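UPF0147 protein MMP1188 (Methanococcus maripaludis S2, PDB 2QZG) is of unknown function, but folds as a small bundle of four helices that pairs with a second copy of itself. Local coordinates at residues Lys17-Met22 with Asn45-Glu50; Gln63-Ile68 with Trp83-Glu88. One frame throughout, in Å; residues are numbered along the deposited sequence.

Contact 1: residues Lys17-Met22 with Asn45-Glu50; sequences KNISSM and NALHNE
Ser-20 OG sits at the edge of the His-48 imidazole, near the plane of the ring, 3.5 Å from CE1 and 4.0 Å from NE2. No hydrogen bond joins the two side chains. Each polar group bonds instead to a carbonyl four residues earlier in the chain, Ser-20 OG to Leu-16 O and His-48 ND1 to Lys-44 O, while the ring presents its CE1-NE2 edge to Ser-20, CE1 the nearer. With its OG beside the backbone N (chi1 -49°), Ser-20 can hold the earlier carbonyl while still lying against the imidazole. The same hydroxyl oxygen lies 4.1 Å from Leu-47 CD1, and so touches methyl and ring alike. This is packing in a four-helix bundle, where a type I beta turn from Ala-46 to Asn-49 follows helix 34-46 and carries the chain away, closed by the bond from Asn-49 N to Ala-46 O. Deeper in, Leu-47 pushes its CD1 methyl to 3.7 Å from Ile-19 CG2, the two side chains meeting at about a right angle. Leu-47 also touches Ala-61 and Leu-89, of helices 54-68 and 76-90, which places this leucine among all four helices. Ile-19 packs on Glu-88 of its own chain and on Trp-83 of the second subunit, whereas His-48 borders the exposed side.

Contact 2: residues Gln63-Ile68 with Trp83-Glu88; sequences QYLDDI and WGIVSE
Leu-65 of helix 54-68 meets Val-86 and Ile-85 of helix 76-90, and its contacts can be read outward along the side chain. At the root, CB lies 4.0 Å from Val-86 CG2. The side chain then turns at CG, which stands beside the backbone N (chi1 -67°), and runs on to CD1, where the tip meets two methyls: Ile-85 CG2 at 3.8 Å and Val-86 CG2 at 4.0 Å. Against Ile-85 the leucine crosses at about a right angle; Val-86 lies alongside it, pointing the opposite way, and a single valine methyl touches both the base and the end of Leu-65. The axes of the two short segments approach to 10.5 Å and are antiparallel in sense but tilted, at 145°. Ile-85 also packs on Met-22 and Ile-26 of helix 12-27, extending the apolar layer beyond this pair. Toward the exposed side, Asp-66 OD1 comes no nearer than 4.2 Å to Val-86 CG2, a loose approach of a carboxylate to a methyl. With neither hydrogen bond nor salt bridge between these two segments, the contact probably holds by dispersion and the hydrophobic effect, and imposes little directional preference.

Both segments of contact 1 precede both of contact 2 along the chain, and the centres of the contacts lie 12 Å apart. Contact 1 joins helix 12-27 to helix 34-46 and the turn after it; contact 2 joins helices 54-68 and 76-90, so each pairs a different half of the four-helix bundle. One place where the halves meet is between helices 12-27 and 76-90: Ile-19 CG2 lies 3.9 Å from Ile-85 CG2, and Met-22 CB lies 3.8 Å from Ile-85 CG1. The buried side chain of Glu-88 shares this largely apolar seam. Both contacts lie beside the subunit interface, contact 1 through Ile-19 on Trp-83 of the second subunit, contact 2 through Trp-83 NE1, hydrogen-bonded to Thr-91 OG1 of that copy.

Contact 1: residues Lys17-Met22 with Asn45-Glu50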
loop_
_atom_site.group_PDB
_atom_site.type_symbol
_atom_site.label_atom_id
_atom_site.label_comp_id
_atom_site.label_asym_id
_atom_site.label_seq_id
_atom_site.Cartn_x
_atom_site.Cartn_y
_atom_site.Cartn_z
ATOM N N LYS C 17 5.208 -12.057 -0.338
ATOM C CA LYS C 17 5.858 -12.111 0.972
ATOM C C LYS C 17 5.494 -10.890 1.812
ATOM O O LYS C 17 5.110 -11.002 2.975
ATOM C CB LYS C 17 7.379 -12.177 0.778
ATOM C CG LYS C 17 8.164 -12.570 2.019
ATOM C CD LYS C 17 9.568 -11.943 2.044
ATOM C CE LYS C 17 10.625 -12.844 1.426
ATOM N NZ LYS C 17 11.380 -13.641 2.450
ATOM N N ASN C 18 5.628 -9.715 1.216
ATOM C CA ASN C 18 5.365 -8.476 1.921
ATOM C C ASN C 18 3.896 -8.297 2.294
ATOM O O ASN C 18 3.592 -7.846 3.391
ATOM C CB ASN C 18 5.929 -7.295 1.136
ATOM C CG ASN C 18 7.389 -7.021 1.484
ATOM O OD1 ASN C 18 7.694 -6.562 2.595
ATOM N ND2 ASN C 18 8.296 -7.297 0.547
ATOM N N ILE C 19 2.997 -8.677 1.382
ATOM C CA ILE C 19 1.558 -8.707 1.657
ATOM C C ILE C 19 1.197 -9.699 2.783
ATOM O O ILE C 19 0.453 -9.343 3.696
ATOM C CB ILE C 19 0.701 -8.987 0.359
ATOM C CG1 ILE C 19 0.738 -7.792 -0.599
ATOM C CG2 ILE C 19 -0.753 -9.335 0.754
ATOM C CD1 ILE C 19 0.329 -8.098 -2.056
ATOM N N SER C 20 1.731 -10.923 2.735
ATOM C CA SER C 20 1.487 -11.935 3.770
ATOM C C SER C 20 1.937 -11.462 5.160
ATOM O O SER C 20 1.248 -11.672 6.166
ATOM C CB SER C 20 2.222 -13.253 3.438
ATOM O OG SER C 20 1.962 -13.640 2.088
ATOM N N SER C 21 3.121 -10.855 5.196
ATOM C CA SER C 21 3.664 -10.254 6.396
ATOM C C SER C 21 2.740 -9.155 6.956
ATOM O O SER C 21 2.493 -9.093 8.163
ATOM C CB SER C 21 5.046 -9.693 6.082
ATOM O OG SER C 21 5.282 -8.503 6.807
HETATM N N MSE C 22 2.228 -8.292 6.082
HETATM C CA MSE C 22 1.315 -7.241 6.527
HETATM C C MSE C 22 0.023 -7.828 7.080
HETATM O O MSE C 22 -0.481 -7.372 8.104
HETATM C CB MSE C 22 1.027 -6.251 5.406
HETATM C CG MSE C 22 2.064 -5.193 5.255
HETATM SE SE MSE C 22 1.644 -4.162 3.637
HETATM C CE MSE C 22 2.288 -5.435 2.365
ATOM N N ASN C 45 -4.179 -17.072 3.742
ATOM C CA ASN C 45 -4.186 -18.434 3.226
ATOM C C ASN C 45 -4.728 -18.538 1.801
ATOM O O ASN C 45 -4.323 -19.416 1.063
ATOM C CB ASN C 45 -4.958 -19.372 4.163
ATOM C CG ASN C 45 -4.278 -19.535 5.505
ATOM O OD1 ASN C 45 -3.066 -19.680 5.582
ATOM N ND2 ASN C 45 -5.061 -19.516 6.568
ATOM N N ALA C 46 -5.656 -17.657 1.440
ATOM C CA ALA C 46 -6.151 -17.554 0.055
ATOM C C ALA C 46 -5.020 -17.325 -0.955
ATOM O O ALA C 46 -5.063 -17.849 -2.067
ATOM C CB ALA C 46 -7.205 -16.443 -0.059
ATOM N N LEU C 47 -4.007 -16.557 -0.552
ATOM C CA LEU C 47 -2.839 -16.254 -1.404
ATOM C C LEU C 47 -1.960 -17.444 -1.715
ATOM O O LEU C 47 -1.197 -17.409 -2.676
ATOM C CB LEU C 47 -1.955 -15.180 -0.774
ATOM C CG LEU C 47 -2.501 -13.770 -0.716
ATOM C CD1 LEU C 47 -1.519 -12.871 0.015
ATOM C CD2 LEU C 47 -2.764 -13.256 -2.134
ATOM N N HIS C 48 -2.050 -18.474 -0.883
ATOM C CA HIS C 48 -1.256 -19.672 -1.038
ATOM C C HIS C 48 -2.112 -20.853 -1.493
ATOM O O HIS C 48 -1.711 -22.005 -1.374
ATOM C CB HIS C 48 -0.530 -19.972 0.282
ATOM C CG HIS C 48 0.402 -18.877 0.701
ATOM N ND1 HIS C 48 -0.026 -17.742 1.356
ATOM C CD2 HIS C 48 1.738 -18.724 0.519
ATOM C CE1 HIS C 48 1.006 -16.947 1.577
ATOM N NE2 HIS C 48 2.088 -17.518 1.074
ATOM N N ASN C 49 -3.300 -20.564 -2.013
ATOM C CA ASN C 49 -4.124 -21.610 -2.586
ATOM C C ASN C 49 -3.598 -21.907 -3.979
ATOM O O ASN C 49 -4.032 -21.287 -4.948
ATOM C CB ASN C 49 -5.610 -21.215 -2.605
ATOM C CG ASN C 49 -6.515 -22.353 -3.077
ATOM O OD1 ASN C 49 -6.054 -23.464 -3.310
ATOM N ND2 ASN C 49 -7.806 -22.072 -3.221
ATOM N N GLU C 50 -2.653 -22.848 -4.063
ATOM C CA GLU C 50 -1.918 -23.149 -5.313
ATOM C C GLU C 50 -2.777 -23.879 -6.352
ATOM O O GLU C 50 -2.329 -24.226 -7.460
ATOM C CB GLU C 50 -0.634 -23.919 -5.007
ATOM C CG GLU C 50 0.472 -23.071 -4.355
ATOM C CD GLU C 50 1.835 -23.759 -4.410
ATOM O OE1 GLU C 50 1.873 -25.008 -4.363
ATOM O OE2 GLU C 50 2.871 -23.053 -4.502
#

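Contact 2: residues Gln63-Ile68 with Trp83-Glu88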
loop_
_atom_site.group_PDB
_atom_site.type_symbol
_atom_site.label_atom_id
_atom_site.label_comp_id
_atom_site.label_asym_id
_atom_site.label_seq_id
_atom_site.Cartn_x
_atom_site.Cartn_y
_atom_site.Cartn_z
ATOM N N GLN C 63 -11.418 -10.177 -1.505
ATOM C CA GLN C 63 -12.818 -10.421 -1.167
ATOM C C GLN C 63 -13.010 -10.611 0.328
ATOM O O GLN C 63 -13.905 -10.009 0.908
ATOM C CB GLN C 63 -13.362 -11.636 -1.921
ATOM C CG GLN C 63 -14.865 -11.760 -1.887
ATOM C CD GLN C 63 -15.533 -11.098 -3.077
ATOM O OE1 GLN C 63 -15.501 -11.631 -4.197
ATOM N NE2 GLN C 63 -16.173 -9.949 -2.844
ATOM N N TYR C 64 -12.175 -11.446 0.947
ATOM C CA TYR C 64 -12.188 -11.614 2.411
ATOM C C TYR C 64 -12.095 -10.279 3.144
ATOM O O TYR C 64 -12.817 -10.036 4.097
ATOM C CB TYR C 64 -11.048 -12.524 2.888
ATOM C CG TYR C 64 -11.346 -14.001 2.782
ATOM C CD1 TYR C 64 -12.343 -14.595 3.570
ATOM C CD2 TYR C 64 -10.638 -14.812 1.893
ATOM C CE1 TYR C 64 -12.623 -15.974 3.472
ATOM C CE2 TYR C 64 -10.915 -16.190 1.786
ATOM C CZ TYR C 64 -11.905 -16.758 2.576
ATOM O OH TYR C 64 -12.175 -18.113 2.469
ATOM N N LEU C 65 -11.202 -9.419 2.674
ATOM C CA LEU C 65 -10.943 -8.135 3.314
ATOM C C LEU C 65 -12.049 -7.129 3.043
ATOM O O LEU C 65 -12.438 -6.380 3.946
ATOM C CB LEU C 65 -9.577 -7.589 2.872
ATOM C CG LEU C 65 -8.396 -8.429 3.376
ATOM C CD1 LEU C 65 -7.096 -7.955 2.731
ATOM C CD2 LEU C 65 -8.297 -8.424 4.919
ATOM N N ASP C 66 -12.571 -7.124 1.815
ATOM C CA ASP C 66 -13.694 -6.232 1.456
ATOM C C ASP C 66 -14.964 -6.597 2.211
ATOM O O ASP C 66 -15.715 -5.720 2.610
ATOM C CB ASP C 66 -13.982 -6.264 -0.046
ATOM C CG ASP C 66 -13.031 -5.408 -0.850
ATOM O OD1 ASP C 66 -12.133 -4.748 -0.273
ATOM O OD2 ASP C 66 -13.187 -5.386 -2.090
ATOM N N ASP C 67 -15.203 -7.895 2.393
ATOM C CA ASP C 67 -16.366 -8.372 3.143
ATOM C C ASP C 67 -16.315 -7.938 4.606
ATOM O O ASP C 67 -17.344 -7.649 5.209
ATOM C CB ASP C 67 -16.472 -9.907 3.079
ATOM C CG ASP C 67 -16.886 -10.425 1.699
ATOM O OD1 ASP C 67 -16.877 -9.646 0.698
ATOM O OD2 ASP C 67 -17.209 -11.636 1.628
ATOM N N ILE C 68 -15.116 -7.915 5.177
ATOM C CA ILE C 68 -14.941 -7.593 6.595
ATOM C C ILE C 68 -14.829 -6.081 6.822
ATOM O O ILE C 68 -14.898 -5.608 7.954
ATOM C CB ILE C 68 -13.734 -8.367 7.212
ATOM C CG1 ILE C 68 -13.976 -8.665 8.693
ATOM C CG2 ILE C 68 -12.403 -7.644 6.971
ATOM C CD1 ILE C 68 -14.847 -9.889 8.951
ATOM N N TRP C 83 -6.477 -1.141 3.762
ATOM C CA TRP C 83 -6.428 -0.319 2.549
ATOM C C TRP C 83 -5.077 -0.492 1.820
ATOM O O TRP C 83 -5.047 -0.751 0.621
ATOM C CB TRP C 83 -6.744 1.152 2.849
ATOM C CG TRP C 83 -6.456 2.089 1.678
ATOM C CD1 TRP C 83 -6.952 1.991 0.409
ATOM C CD2 TRP C 83 -5.609 3.240 1.687
ATOM N NE1 TRP C 83 -6.468 3.021 -0.375
ATOM C CE2 TRP C 83 -5.648 3.804 0.393
ATOM C CE3 TRP C 83 -4.834 3.865 2.672
ATOM C CZ2 TRP C 83 -4.927 4.951 0.052
ATOM C CZ3 TRP C 83 -4.130 5.022 2.332
ATOM C CH2 TRP C 83 -4.190 5.551 1.040
ATOM N N GLY C 84 -3.977 -0.462 2.574
ATOM C CA GLY C 84 -2.663 -0.723 2.013
ATOM C C GLY C 84 -2.456 -2.116 1.428
ATOM O O GLY C 84 -1.872 -2.229 0.356
ATOM N N ILE C 85 -2.902 -3.163 2.138
ATOM C CA ILE C 85 -2.855 -4.540 1.661
ATOM C C ILE C 85 -3.740 -4.726 0.413
ATOM O O ILE C 85 -3.317 -5.354 -0.553
ATOM C CB ILE C 85 -3.310 -5.548 2.770
ATOM C CG1 ILE C 85 -2.366 -5.508 3.980
ATOM C CG2 ILE C 85 -3.449 -6.961 2.193
ATOM C CD1 ILE C 85 -2.991 -6.063 5.287
ATOM N N VAL C 86 -4.962 -4.189 0.425
ATOM C CA VAL C 86 -5.850 -4.308 -0.755
ATOM C C VAL C 86 -5.228 -3.619 -1.968
ATOM O O VAL C 86 -5.190 -4.191 -3.061
ATOM C CB VAL C 86 -7.273 -3.767 -0.468
ATOM C CG1 VAL C 86 -8.106 -3.585 -1.780
ATOM C CG2 VAL C 86 -7.993 -4.711 0.510
ATOM N N SER C 87 -4.727 -2.396 -1.760
ATOM C CA SER C 87 -4.054 -1.626 -2.814
ATOM C C SER C 87 -2.933 -2.431 -3.466
ATOM O O SER C 87 -2.799 -2.459 -4.675
ATOM C CB SER C 87 -3.474 -0.347 -2.224
ATOM O OG SER C 87 -4.525 0.426 -1.700
ATOM N N GLU C 88 -2.109 -3.042 -2.632
ATOM C CA GLU C 88 -1.014 -3.875 -3.106
ATOM C C GLU C 88 -1.496 -5.145 -3.800
ATOM O O GLU C 88 -0.973 -5.485 -4.861
ATOM C CB GLU C 88 -0.084 -4.208 -1.965
ATOM C CG GLU C 88 0.664 -3.002 -1.404
ATOM C CD GLU C 88 1.385 -3.362 -0.117
ATOM O OE1 GLU C 88 1.457 -4.560 0.172
ATOM O OE2 GLU C 88 1.885 -2.473 0.602
#